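Local atomic coordinates of open reading frame 2 (Aeromonas sobria, PDB entry 3WQB), a protein that probably serves as a chaperone for a secreted serine protease of the same bacterium, binding it in a two-protein complex. Residues 85-90 and 109-114. Sequence-based numbering, arbitrary orientation.
Sequences LVEADD and GGIALL
V86 and A112 form a hydrogen-bonded antiparallel pair, joined by two backbone hydrogen bonds, both nearly straight. V86 N donates to A112 O at 2.9 Å, and A112 N returns the bond to V86 O at 2.8 Å. Each of these carbonyls also accepts a CA-H contact: L85 CA lies 3.3 Å from A112 O, and I111 CA comes up to V86 O. Their strands, 83-87 and 111-116, are neighbours in an antiparallel sheet, flanked on their outer sides by 136-141 and 102-108. Past E87 the ladder frays. A88 N reaches G110 O only weakly, at 127°, and A88 O lies close beside that same oxygen, two acceptors with no bond between them.

Apolar contacts follow on both faces. L85 CD2 lies 3.5 Å from L113 CG, the two leucines running side by side, while L85 CB meets I111 CG2 at 4.0 Å. On the other face V86 CG2 touches L114 CD1 at 3.8 Å; helix 90-98 covers V86, A112 and L114.

E87 projects on the L85-I111 face, and its OE2 forms a salt bridge outside this strand pair, with a basic side chain of the other protein's chain. The two strands therefore turn one apolar face inward to their own helix and offer the other, mixed in character, to the partner protein.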
ATOM      1  N   LEU B  85      23.027  -4.038  -7.962  1.00 17.48           N
ATOM      2  CA  LEU B  85      23.005  -3.773  -6.519  1.00 17.51           C
ATOM      3  C   LEU B  85      23.896  -4.801  -5.849  1.00 17.85           C
ATOM      4  O   LEU B  85      23.784  -5.995  -6.119  1.00 17.66           O
ATOM      5  CB  LEU B  85      21.590  -3.864  -5.943  1.00 17.73           C
ATOM      6  CG  LEU B  85      20.456  -3.022  -6.535  1.00 18.80           C
ATOM      7  CD1 LEU B  85      19.308  -3.002  -5.546  1.00 19.16           C
ATOM      8  CD2 LEU B  85      20.854  -1.604  -6.897  1.00 20.99           C
ATOM      9  N   VAL B  86      24.789  -4.326  -4.989  1.00 18.38           N
ATOM     10  CA  VAL B  86      25.753  -5.181  -4.305  1.00 19.98           C
ATOM     11  C   VAL B  86      25.720  -4.873  -2.809  1.00 20.30           C
ATOM     12  O   VAL B  86      25.811  -3.709  -2.412  1.00 20.43           O
ATOM     13  CB  VAL B  86      27.184  -4.958  -4.875  1.00 20.31           C
ATOM     14  CG1 VAL B  86      28.246  -5.612  -4.008  1.00 21.32           C
ATOM     15  CG2 VAL B  86      27.277  -5.492  -6.289  1.00 20.97           C
ATOM     16  N   GLU B  87      25.577  -5.908  -1.985  1.00 21.38           N
ATOM     17  CA  GLU B  87      25.636  -5.722  -0.537  1.00 22.84           C
ATOM     18  C   GLU B  87      27.087  -5.718  -0.060  1.00 23.68           C
ATOM     19  O   GLU B  87      27.705  -6.770   0.124  1.00 23.64           O
ATOM     20  CB  GLU B  87      24.802  -6.765   0.207  1.00 23.20           C
ATOM     21  CG  GLU B  87      24.606  -6.420   1.680  1.00 24.76           C
ATOM     22  CD  GLU B  87      23.491  -7.201   2.341  1.00 27.51           C
ATOM     23  OE1 GLU B  87      23.153  -8.305   1.861  1.00 28.81           O
ATOM     24  OE2 GLU B  87      22.955  -6.703   3.356  1.00 29.63           O
ATOM     25  N   ALA B  88      27.621  -4.515   0.109  1.00 24.91           N
ATOM     26  CA  ALA B  88      28.993  -4.306   0.553  1.00 26.55           C
ATOM     27  C   ALA B  88      29.097  -2.878   1.058  1.00 27.85           C
ATOM     28  O   ALA B  88      28.357  -2.001   0.607  1.00 27.95           O
ATOM     29  CB  ALA B  88      29.963  -4.522  -0.600  1.00 26.39           C
ATOM     30  N   ASP B  89      30.020  -2.646   1.987  1.00 29.56           N
ATOM     31  CA  ASP B  89      30.345  -1.286   2.416  1.00 31.24           C
ATOM     32  C   ASP B  89      30.971  -0.526   1.244  1.00 31.89           C
ATOM     33  O   ASP B  89      31.394  -1.142   0.264  1.00 32.10           O
ATOM     34  CB  ASP B  89      31.290  -1.311   3.624  1.00 31.58           C
ATOM     35  CG  ASP B  89      32.682  -1.817   3.272  1.00 32.75           C
ATOM     36  OD1 ASP B  89      33.462  -1.054   2.660  1.00 34.40           O
ATOM     37  OD2 ASP B  89      33.003  -2.970   3.622  1.00 33.74           O
ATOM     38  N   ASP B  90      31.031   0.800   1.351  1.00 32.91           N
ATOM     39  CA  ASP B  90      31.517   1.654   0.263  1.00 33.88           C
ATOM     40  C   ASP B  90      32.917   1.287  -0.240  1.00 34.53           C
ATOM     41  O   ASP B  90      33.125   1.143  -1.448  1.00 34.58           O
ATOM     42  CB  ASP B  90      31.465   3.132   0.671  1.00 34.05           C
ATOM     43  CG  ASP B  90      30.044   3.670   0.743  1.00 34.29           C
ATOM     44  OD1 ASP B  90      29.125   2.999   0.228  1.00 34.06           O
ATOM     45  OD2 ASP B  90      29.845   4.762   1.315  1.00 35.01           O
ATOM     46  N   GLY B 109      22.138   2.270   2.774  1.00 15.06           N
ATOM     47  CA  GLY B 109      21.803   1.132   3.620  1.00 16.11           C
ATOM     48  C   GLY B 109      22.707  -0.078   3.459  1.00 16.83           C
ATOM     49  O   GLY B 109      22.245  -1.216   3.572  1.00 18.00           O
ATOM     50  N   GLY B 110      23.979   0.168   3.162  1.00 17.39           N
ATOM     51  CA  GLY B 110      24.955  -0.906   2.976  1.00 17.29           C
ATOM     52  C   GLY B 110      24.842  -1.614   1.634  1.00 17.27           C
ATOM     53  O   GLY B 110      25.430  -2.676   1.423  1.00 17.73           O
ATOM     54  N   ILE B 111      24.079  -1.022   0.725  1.00 16.75           N
ATOM     55  CA  ILE B 111      23.905  -1.583  -0.607  1.00 16.17           C
ATOM     56  C   ILE B 111      24.335  -0.569  -1.664  1.00 15.83           C
ATOM     57  O   ILE B 111      23.825   0.548  -1.719  1.00 15.82           O
ATOM     58  CB  ILE B 111      22.453  -2.085  -0.812  1.00 15.75           C
ATOM     59  CG1 ILE B 111      22.185  -3.280   0.118  1.00 16.18           C
ATOM     60  CG2 ILE B 111      22.200  -2.441  -2.286  1.00 16.20           C
ATOM     61  CD1 ILE B 111      20.708  -3.576   0.348  1.00 15.48           C
ATOM     62  N   ALA B 112      25.310  -0.962  -2.477  1.00 15.88           N
ATOM     63  CA  ALA B 112      25.863  -0.085  -3.485  1.00 16.02           C
ATOM     64  C   ALA B 112      25.227  -0.326  -4.847  1.00 16.16           C
ATOM     65  O   ALA B 112      24.864  -1.454  -5.181  1.00 16.31           O
ATOM     66  CB  ALA B 112      27.370  -0.270  -3.571  1.00 16.33           C
ATOM     67  N   LEU B 113      25.101   0.755  -5.607  1.00 16.55           N
ATOM     68  CA  LEU B 113      24.677   0.714  -6.995  1.00 17.42           C
ATOM     69  C   LEU B 113      25.911   0.881  -7.874  1.00 18.48           C
ATOM     70  O   LEU B 113      26.614   1.898  -7.793  1.00 18.52           O
ATOM     71  CB  LEU B 113      23.666   1.827  -7.286  1.00 17.06           C
ATOM     72  CG  LEU B 113      22.215   1.635  -6.830  1.00 16.87           C
ATOM     73  CD1 LEU B 113      22.065   1.553  -5.312  1.00 16.93           C
ATOM     74  CD2 LEU B 113      21.354   2.752  -7.379  1.00 16.22           C
ATOM     75  N   LEU B 114      26.186  -0.140  -8.675  1.00 19.84           N
ATOM     76  CA  LEU B 114      27.308  -0.131  -9.605  1.00 21.39           C
ATOM     77  C   LEU B 114      26.765  -0.198 -11.023  1.00 22.81           C
ATOM     78  O   LEU B 114      25.832  -0.951 -11.307  1.00 22.34           O
ATOM     79  CB  LEU B 114      28.245  -1.314  -9.333  1.00 21.93           C
ATOM     80  CG  LEU B 114      28.668  -1.627  -7.891  1.00 22.36           C
ATOM     81  CD1 LEU B 114      29.529  -2.883  -7.871  1.00 23.93           C
ATOM     82  CD2 LEU B 114      29.406  -0.465  -7.220  1.00 23.83           C
TER